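Local structure of VirX1 (Cyanophage Syn10, 6QGM) at residues Ile111-Trp114 / Gly115-Asn119; Val482-Arg486 / Asn487-Asp491; Ser490-Tyr493 / Tyr494-Ile497. The protein iodinates diverse substrates as a marine viral halogenase, probably flavin-dependent and related to the tryptophan halogenases. One frame throughout, in Å; residues are numbered along the deposited sequence.

How the contacts relate
The three contacts lie on one side of the chain's centre and lead from a buried helix to the surface. Contact 1 is the buried one: the first turns of helix 113-120, held by backbone bonds and apolar packing. Contacts 2 and 3 are surface contacts that share Ser490 and Asp491; contact 2 follows helix 477-484 with a surface turn, mixed polar and apolar, bordered by the second subunit, while contact 3 opens helix 494-512 with Tyr493 and Tyr494 packed obliquely with Ile497. Asp491 and Tyr494 tie this connection back to helix 113-120: Lys116 NZ forms a salt bridge with Asp491 OD1 at 3.0 Å, and Tyr494 packs on Thr113, Lys116 and Leu117.

Contact 1: residues Ile111-Trp114 / Gly115-Asn119; sequences INTW and GKLAN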
loop_
_atom_site.group_PDB
_atom_site.type_symbol
_atom_site.label_atom_id
_atom_site.label_comp_id
_atom_site.label_asym_id
_atom_site.label_seq_id
_atom_site.Cartn_x
_atom_site.Cartn_y
_atom_site.Cartn_z
ATOM N N ILE B 111 -17.248 -15.096 4.003
ATOM C CA ILE B 111 -16.435 -16.135 3.286
ATOM C C ILE B 111 -15.955 -17.249 4.233
ATOM O O ILE B 111 -15.659 -18.371 3.736
ATOM C CB ILE B 111 -15.261 -15.474 2.546
ATOM C CG1 ILE B 111 -14.497 -16.471 1.669
ATOM C CG2 ILE B 111 -14.329 -14.768 3.512
ATOM C CD1 ILE B 111 -13.581 -15.831 0.632
ATOM N N ASN B 112 -15.849 -16.955 5.537
ATOM C CA ASN B 112 -15.345 -17.881 6.589
ATOM C C ASN B 112 -16.418 -18.915 6.979
ATOM O O ASN B 112 -16.101 -19.805 7.806
ATOM C CB ASN B 112 -14.844 -17.124 7.824
ATOM C CG ASN B 112 -13.747 -16.120 7.494
ATOM O OD1 ASN B 112 -13.013 -16.287 6.522
ATOM N ND2 ASN B 112 -13.623 -15.058 8.263
ATOM N N THR B 113 -17.634 -18.808 6.430
ATOM C CA THR B 113 -18.771 -19.715 6.743
ATOM C C THR B 113 -18.367 -21.153 6.398
ATOM O O THR B 113 -18.500 -22.032 7.280
ATOM C CB THR B 113 -20.067 -19.279 6.036
ATOM O OG1 THR B 113 -20.440 -17.967 6.467
ATOM C CG2 THR B 113 -21.242 -20.207 6.278
ATOM N N TRP B 114 -17.879 -21.399 5.181
ATOM C CA TRP B 114 -17.564 -22.788 4.746
ATOM C C TRP B 114 -16.593 -23.451 5.733
ATOM O O TRP B 114 -16.831 -24.612 6.113
ATOM C CB TRP B 114 -17.026 -22.860 3.314
ATOM C CG TRP B 114 -16.684 -24.280 3.000
ATOM C CD1 TRP B 114 -17.540 -25.285 2.657
ATOM C CD2 TRP B 114 -15.401 -24.887 3.176
ATOM N NE1 TRP B 114 -16.864 -26.462 2.540
ATOM C CE2 TRP B 114 -15.548 -26.252 2.862
ATOM C CE3 TRP B 114 -14.144 -24.406 3.551
ATOM C CZ2 TRP B 114 -14.469 -27.135 2.882
ATOM C CZ3 TRP B 114 -13.086 -25.280 3.596
ATOM C CH2 TRP B 114 -13.248 -26.621 3.250
ATOM N N GLY B 115 -15.526 -22.742 6.105
ATOM C CA GLY B 115 -14.507 -23.210 7.064
ATOM C C GLY B 115 -15.110 -23.614 8.403
ATOM O O GLY B 115 -14.697 -24.663 8.921
ATOM N N LYS B 116 -16.040 -22.825 8.964
ATOM C CA LYS B 116 -16.708 -23.166 10.245
ATOM C C LYS B 116 -17.518 -24.458 10.065
ATOM O O LYS B 116 -17.428 -25.326 10.959
ATOM C CB LYS B 116 -17.560 -22.005 10.755
ATOM C CG LYS B 116 -16.748 -20.791 11.183
ATOM C CD LYS B 116 -17.540 -19.678 11.831
ATOM C CE LYS B 116 -18.188 -20.068 13.143
ATOM N NZ LYS B 116 -18.362 -18.896 14.036
ATOM N N LEU B 117 -18.238 -24.596 8.941
ATOM C CA LEU B 117 -18.994 -25.830 8.589
ATOM C C LEU B 117 -18.034 -27.031 8.576
ATOM O O LEU B 117 -18.383 -28.078 9.169
ATOM C CB LEU B 117 -19.680 -25.666 7.226
ATOM C CG LEU B 117 -20.917 -24.769 7.212
ATOM C CD1 LEU B 117 -21.447 -24.573 5.802
ATOM C CD2 LEU B 117 -21.997 -25.361 8.086
ATOM N N ALA B 118 -16.880 -26.873 7.919
ATOM C CA ALA B 118 -15.819 -27.902 7.791
ATOM C C ALA B 118 -15.338 -28.346 9.183
ATOM O O ALA B 118 -15.129 -29.562 9.361
ATOM C CB ALA B 118 -14.684 -27.377 6.956
ATOM N N ASN B 119 -15.203 -27.420 10.142
ATOM C CA ASN B 119 -14.728 -27.718 11.522
ATOM C C ASN B 119 -15.828 -28.448 12.294
ATOM O O ASN B 119 -15.525 -29.462 12.944
ATOM C CB ASN B 119 -14.271 -26.457 12.261
ATOM C CG ASN B 119 -12.856 -26.036 11.904
ATOM O OD1 ASN B 119 -12.023 -26.874 11.541
ATOM N ND2 ASN B 119 -12.575 -24.741 12.011
#
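Gly115 sits beside the indole of Trp114, with its backbone N 3.3 Å from CE3; having no side chain, it meets the ring obliquely through main-chain atoms. Lys116 comes next and donates its backbone N to Asn112 O (3.2 Å, N-H...O 158°), the first bond of the helix across this junction. The aliphatic part of its side chain passes the same oxygen, CG lying 3.6 Å from Asn112 O, before the chain bends at chi3 and carries the amine away to a salt bridge with Asp491. Leu117 N reaches Thr113 O at 3.1 Å in a nearly straight bond. Its CB packs against Trp114 O, while CD1 stands 4.4 Å from Thr113 CG2, a looser apolar touch. Ala118 completes the series, bonding from N to Trp114 O at 2.9 Å. Its methyl also sits over one face of the six-membered ring of the indole: Ala118 CB lies 4.1 Å from that ring's centroid and only 13° off the normal, a CH-pi contact displaced toward the rim. Trp114 can offer this face because CG is anti to its backbone N (chi1 177°), which lays the ring along the helix in the C-terminal direction, as far as Ala118. Beyond the segments, Thr129 pairs with Trp114 NE1 and Phe130 meets the indole edge-to-face. The successive i to i+4 bonds give the carbonyls of Asn112, Thr113 and Trp114 each a backbone donor in a largely buried helix turn, while the amine of the buried Lys116 is provided with a carboxylate that would be expected to stabilise its charge.

Contact 2: residues Val482-Arg486 / Asn487-Asp491; sequences VLLKR and NNESD
Leu484 meets the following loop through both branches and its carbonyl. Its CD1 packs against the carboxylate of Asp491, near CG and both oxygens, and the two side chains cross at about a right angle. CD2 turns to Glu489 instead, 3.9 Å from OE1, and Glu489 CB packs near Leu484 O. That oxygen accepts from Glu489 N (2.9 Å, N-H...O 169°), spanning five residues. Inside this loop a second, weak bond joins Asn488 N to Lys485 O at 3.5 Å. The nested pair, with Asn488 in a left-handed backbone conformation (phi 38°), fits a Schellman motif, the usual way of closing a helix at its C-terminal side, though its inner bond is weak. Arg486 and Asn487 touch as sequence neighbours, Arg486 CG lying 3.8 Å from Asn487 ND2. In the next shell, Lys120 makes a salt bridge to Asp491 OD2, while OD1 serves the bridge to helix 113-120; together these would help to hold the carboxylate in place. On the other flank the second subunit comes close: Trp161 of that subunit packs on Lys485, and Asp162 of that subunit makes a long, weak ion pair with Arg486. The turn thus carries the chain from helix 477-484 toward helix 494-512, with Asp491 directed at helix 113-120.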
loop_
_atom_site.group_PDB
_atom_site.type_symbol
_atom_site.label_atom_id
_atom_site.label_comp_id
_atom_site.label_asym_id
_atom_site.label_seq_id
_atom_site.Cartn_x
_atom_site.Cartn_y
_atom_site.Cartn_z
ATOM N N VAL B 482 -14.632 -18.600 20.715
ATOM C CA VAL B 482 -14.016 -17.580 21.615
ATOM C C VAL B 482 -14.266 -16.177 21.045
ATOM O O VAL B 482 -14.427 -15.250 21.847
ATOM C CB VAL B 482 -12.525 -17.900 21.840
ATOM C CG1 VAL B 482 -11.683 -16.662 22.102
ATOM C CG2 VAL B 482 -12.361 -18.924 22.960
ATOM N N LEU B 483 -14.337 -16.027 19.725
ATOM C CA LEU B 483 -14.603 -14.721 19.053
ATOM C C LEU B 483 -16.093 -14.335 19.170
ATOM O O LEU B 483 -16.372 -13.127 19.216
ATOM C CB LEU B 483 -14.109 -14.798 17.603
ATOM C CG LEU B 483 -12.602 -15.003 17.458
ATOM C CD1 LEU B 483 -12.251 -15.542 16.070
ATOM C CD2 LEU B 483 -11.834 -13.722 17.775
ATOM N N LEU B 484 -17.014 -15.302 19.305
ATOM C CA LEU B 484 -18.464 -15.052 19.579
ATOM C C LEU B 484 -18.671 -14.564 21.013
ATOM O O LEU B 484 -19.747 -14.003 21.289
ATOM C CB LEU B 484 -19.280 -16.341 19.406
ATOM C CG LEU B 484 -19.251 -17.018 18.041
ATOM C CD1 LEU B 484 -20.083 -18.286 18.091
ATOM C CD2 LEU B 484 -19.739 -16.054 16.968
ATOM N N LYS B 485 -17.741 -14.868 21.919
ATOM C CA LYS B 485 -17.939 -14.668 23.381
ATOM C C LYS B 485 -17.969 -13.176 23.721
ATOM O O LYS B 485 -18.607 -12.843 24.710
ATOM C CB LYS B 485 -16.883 -15.435 24.181
ATOM C CG LYS B 485 -17.160 -16.930 24.346
ATOM C CD LYS B 485 -17.916 -17.285 25.629
ATOM C CE LYS B 485 -18.871 -18.455 25.480
ATOM N NZ LYS B 485 -20.196 -18.138 26.067
ATOM N N ARG B 486 -17.330 -12.308 22.936
ATOM C CA ARG B 486 -17.322 -10.837 23.189
ATOM C C ARG B 486 -18.766 -10.336 23.306
ATOM O O ARG B 486 -19.117 -9.883 24.408
ATOM C CB ARG B 486 -16.574 -10.054 22.103
ATOM C CG ARG B 486 -16.581 -8.546 22.297
ATOM C CD ARG B 486 -15.906 -8.141 23.577
ATOM N NE ARG B 486 -15.541 -6.730 23.662
ATOM C CZ ARG B 486 -16.381 -5.714 23.890
ATOM N NH1 ARG B 486 -17.682 -5.921 24.003
ATOM N NH2 ARG B 486 -15.917 -4.481 23.991
ATOM N N ASN B 487 -19.568 -10.435 22.237
ATOM C CA ASN B 487 -20.954 -9.883 22.161
ATOM C C ASN B 487 -21.969 -11.016 22.398
ATOM O O ASN B 487 -23.002 -11.026 21.714
ATOM C CB ASN B 487 -21.220 -9.168 20.830
ATOM C CG ASN B 487 -19.958 -8.850 20.053
ATOM O OD1 ASN B 487 -19.372 -9.732 19.416
ATOM N ND2 ASN B 487 -19.519 -7.607 20.131
ATOM N N ASN B 488 -21.664 -11.929 23.324
ATOM C CA ASN B 488 -22.526 -13.051 23.792
ATOM C C ASN B 488 -23.316 -13.658 22.621
ATOM O O ASN B 488 -24.554 -13.773 22.752
ATOM C CB ASN B 488 -23.433 -12.600 24.941
ATOM C CG ASN B 488 -24.104 -13.748 25.676
ATOM O OD1 ASN B 488 -23.800 -14.924 25.447
ATOM N ND2 ASN B 488 -25.019 -13.410 26.572
ATOM N N GLU B 489 -22.630 -14.061 21.542
ATOM C CA GLU B 489 -23.263 -14.638 20.324
ATOM C C GLU B 489 -23.140 -16.159 20.349
ATOM O O GLU B 489 -22.375 -16.682 21.143
ATOM C CB GLU B 489 -22.654 -14.048 19.058
ATOM C CG GLU B 489 -22.644 -12.536 19.071
ATOM C CD GLU B 489 -22.064 -11.898 17.828
ATOM O OE1 GLU B 489 -21.626 -12.641 16.901
ATOM O OE2 GLU B 489 -22.052 -10.661 17.777
ATOM N N SER B 490 -23.901 -16.812 19.474
ATOM C CA SER B 490 -24.073 -18.277 19.387
ATOM C C SER B 490 -23.991 -18.715 17.923
ATOM O O SER B 490 -24.378 -17.941 17.020
ATOM C CB SER B 490 -25.383 -18.682 19.998
ATOM O OG SER B 490 -25.789 -19.985 19.575
ATOM N N ASP B 491 -23.521 -19.947 17.719
ATOM C CA ASP B 491 -23.316 -20.585 16.395
ATOM C C ASP B 491 -24.458 -21.562 16.084
ATOM O O ASP B 491 -24.393 -22.179 15.022
ATOM C CB ASP B 491 -21.982 -21.332 16.383
ATOM C CG ASP B 491 -20.837 -20.549 15.765
ATOM O OD1 ASP B 491 -21.120 -19.507 15.118
ATOM O OD2 ASP B 491 -19.669 -20.981 15.950
#

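Contact 3: residues Ser490-Tyr493 / Tyr494-Ile497; sequences SDYY and YEDI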
loop_
_atom_site.group_PDB
_atom_site.type_symbol
_atom_site.label_atom_id
_atom_site.label_comp_id
_atom_site.label_asym_id
_atom_site.label_seq_id
_atom_site.Cartn_x
_atom_site.Cartn_y
_atom_site.Cartn_z
ATOM N N SER B 490 -23.901 -16.812 19.474
ATOM C CA SER B 490 -24.073 -18.277 19.387
ATOM C C SER B 490 -23.991 -18.715 17.923
ATOM O O SER B 490 -24.378 -17.941 17.020
ATOM C CB SER B 490 -25.383 -18.682 19.998
ATOM O OG SER B 490 -25.789 -19.985 19.575
ATOM N N ASP B 491 -23.521 -19.947 17.719
ATOM C CA ASP B 491 -23.316 -20.585 16.395
ATOM C C ASP B 491 -24.458 -21.562 16.084
ATOM O O ASP B 491 -24.393 -22.179 15.022
ATOM C CB ASP B 491 -21.982 -21.332 16.383
ATOM C CG ASP B 491 -20.837 -20.549 15.765
ATOM O OD1 ASP B 491 -21.120 -19.507 15.118
ATOM O OD2 ASP B 491 -19.669 -20.981 15.950
ATOM N N TYR B 492 -25.458 -21.705 16.958
ATOM C CA TYR B 492 -26.485 -22.758 16.810
ATOM C C TYR B 492 -27.070 -22.713 15.388
ATOM O O TYR B 492 -27.329 -23.811 14.885
ATOM C CB TYR B 492 -27.559 -22.732 17.903
ATOM C CG TYR B 492 -28.513 -23.893 17.720
ATOM C CD1 TYR B 492 -28.081 -25.205 17.918
ATOM C CD2 TYR B 492 -29.812 -23.708 17.247
ATOM C CE1 TYR B 492 -28.918 -26.288 17.684
ATOM C CE2 TYR B 492 -30.655 -24.781 17.010
ATOM C CZ TYR B 492 -30.210 -26.073 17.233
ATOM O OH TYR B 492 -31.054 -27.122 17.012
ATOM N N TYR B 493 -27.190 -21.544 14.741
ATOM C CA TYR B 493 -27.795 -21.366 13.389
ATOM C C TYR B 493 -27.006 -22.103 12.287
ATOM O O TYR B 493 -27.517 -22.205 11.148
ATOM C CB TYR B 493 -27.950 -19.885 13.045
ATOM C CG TYR B 493 -26.683 -19.110 12.803
ATOM C CD1 TYR B 493 -25.918 -18.637 13.855
ATOM C CD2 TYR B 493 -26.264 -18.815 11.516
ATOM C CE1 TYR B 493 -24.765 -17.897 13.646
ATOM C CE2 TYR B 493 -25.114 -18.074 11.280
ATOM C CZ TYR B 493 -24.368 -17.604 12.348
ATOM O OH TYR B 493 -23.243 -16.870 12.129
ATOM N N TYR B 494 -25.816 -22.616 12.605
ATOM C CA TYR B 494 -24.970 -23.399 11.672
ATOM C C TYR B 494 -25.637 -24.754 11.406
ATOM O O TYR B 494 -25.513 -25.261 10.274
ATOM C CB TYR B 494 -23.520 -23.463 12.176
ATOM C CG TYR B 494 -22.662 -22.358 11.612
ATOM C CD1 TYR B 494 -22.675 -21.074 12.136
ATOM C CD2 TYR B 494 -21.888 -22.590 10.488
ATOM C CE1 TYR B 494 -21.922 -20.056 11.577
ATOM C CE2 TYR B 494 -21.108 -21.593 9.926
ATOM C CZ TYR B 494 -21.132 -20.315 10.465
ATOM O OH TYR B 494 -20.366 -19.327 9.903
ATOM N N GLU B 495 -26.348 -25.313 12.385
ATOM C CA GLU B 495 -27.163 -26.555 12.225
ATOM C C GLU B 495 -28.128 -26.364 11.054
ATOM O O GLU B 495 -28.277 -27.317 10.273
ATOM C CB GLU B 495 -27.968 -26.857 13.488
ATOM C CG GLU B 495 -27.109 -27.352 14.633
ATOM C CD GLU B 495 -26.662 -28.788 14.451
ATOM O OE1 GLU B 495 -27.560 -29.620 14.160
ATOM O OE2 GLU B 495 -25.459 -29.128 14.698
ATOM N N ASP B 496 -28.730 -25.175 10.928
ATOM C CA ASP B 496 -29.710 -24.838 9.861
ATOM C C ASP B 496 -28.959 -24.601 8.544
ATOM O O ASP B 496 -29.456 -25.061 7.506
ATOM C CB ASP B 496 -30.569 -23.624 10.209
ATOM C CG ASP B 496 -31.687 -23.867 11.197
ATOM O OD1 ASP B 496 -32.028 -25.047 11.495
ATOM O OD2 ASP B 496 -32.220 -22.864 11.649
ATOM N N ILE B 497 -27.804 -23.921 8.576
ATOM C CA ILE B 497 -26.993 -23.692 7.349
ATOM C C ILE B 497 -26.625 -25.064 6.795
ATOM O O ILE B 497 -26.781 -25.264 5.577
ATOM C CB ILE B 497 -25.757 -22.814 7.606
ATOM C CG1 ILE B 497 -26.140 -21.404 8.047
ATOM C CG2 ILE B 497 -24.900 -22.754 6.359
ATOM C CD1 ILE B 497 -24.976 -20.499 8.346
#
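This is a local surface contact at the start of helix 494-512, where the loop after helix 477-484 winds into the helix and a pair of tyrosines packs beside the junction. Tyr494 N donates to Asp491 O at 2.8 Å, closing a type I beta turn; Glu495 N then makes an i to i+3 bond to Tyr492 O at 3.1 Å. Tyr493 O, the next acceptor, takes Ile497 N in the i to i+4 pattern of the helix itself and a weak bond from Asp496 N. The rings of Tyr493 and Tyr494 run side by side and point the same way, with centroids 4.9 Å apart and planes at 53°, an oblique pair. Tyr494 CD1 stands over a face of the Tyr493 ring near its rim, and Tyr494 CE1 comes 3.5 Å from Tyr493 CZ. With chi1 69°, Tyr493 CG sits between the backbone N and the carbonyl carbon, which lays its ring beside Tyr494 and Ile497. Ile497 CD1 adds to the cluster, 3.8 Å from Tyr493 CE2 and also over the centre of the Tyr494 ring. On the outer flank Tyr492 CE1 meets Glu495 CG at 3.7 Å. The hydroxyls have partners elsewhere: Tyr493 OH bonds to Ser106 and Tyr494 OH to Asp109, while Lys120 makes a cation-pi contact with the Tyr494 ring. Ahead of all this, Ser490 OG accepts from Tyr492 N at 3.1 Å. An ST turn followed by a type I beta turn thus leads the chain into the first turn of helix 494-512.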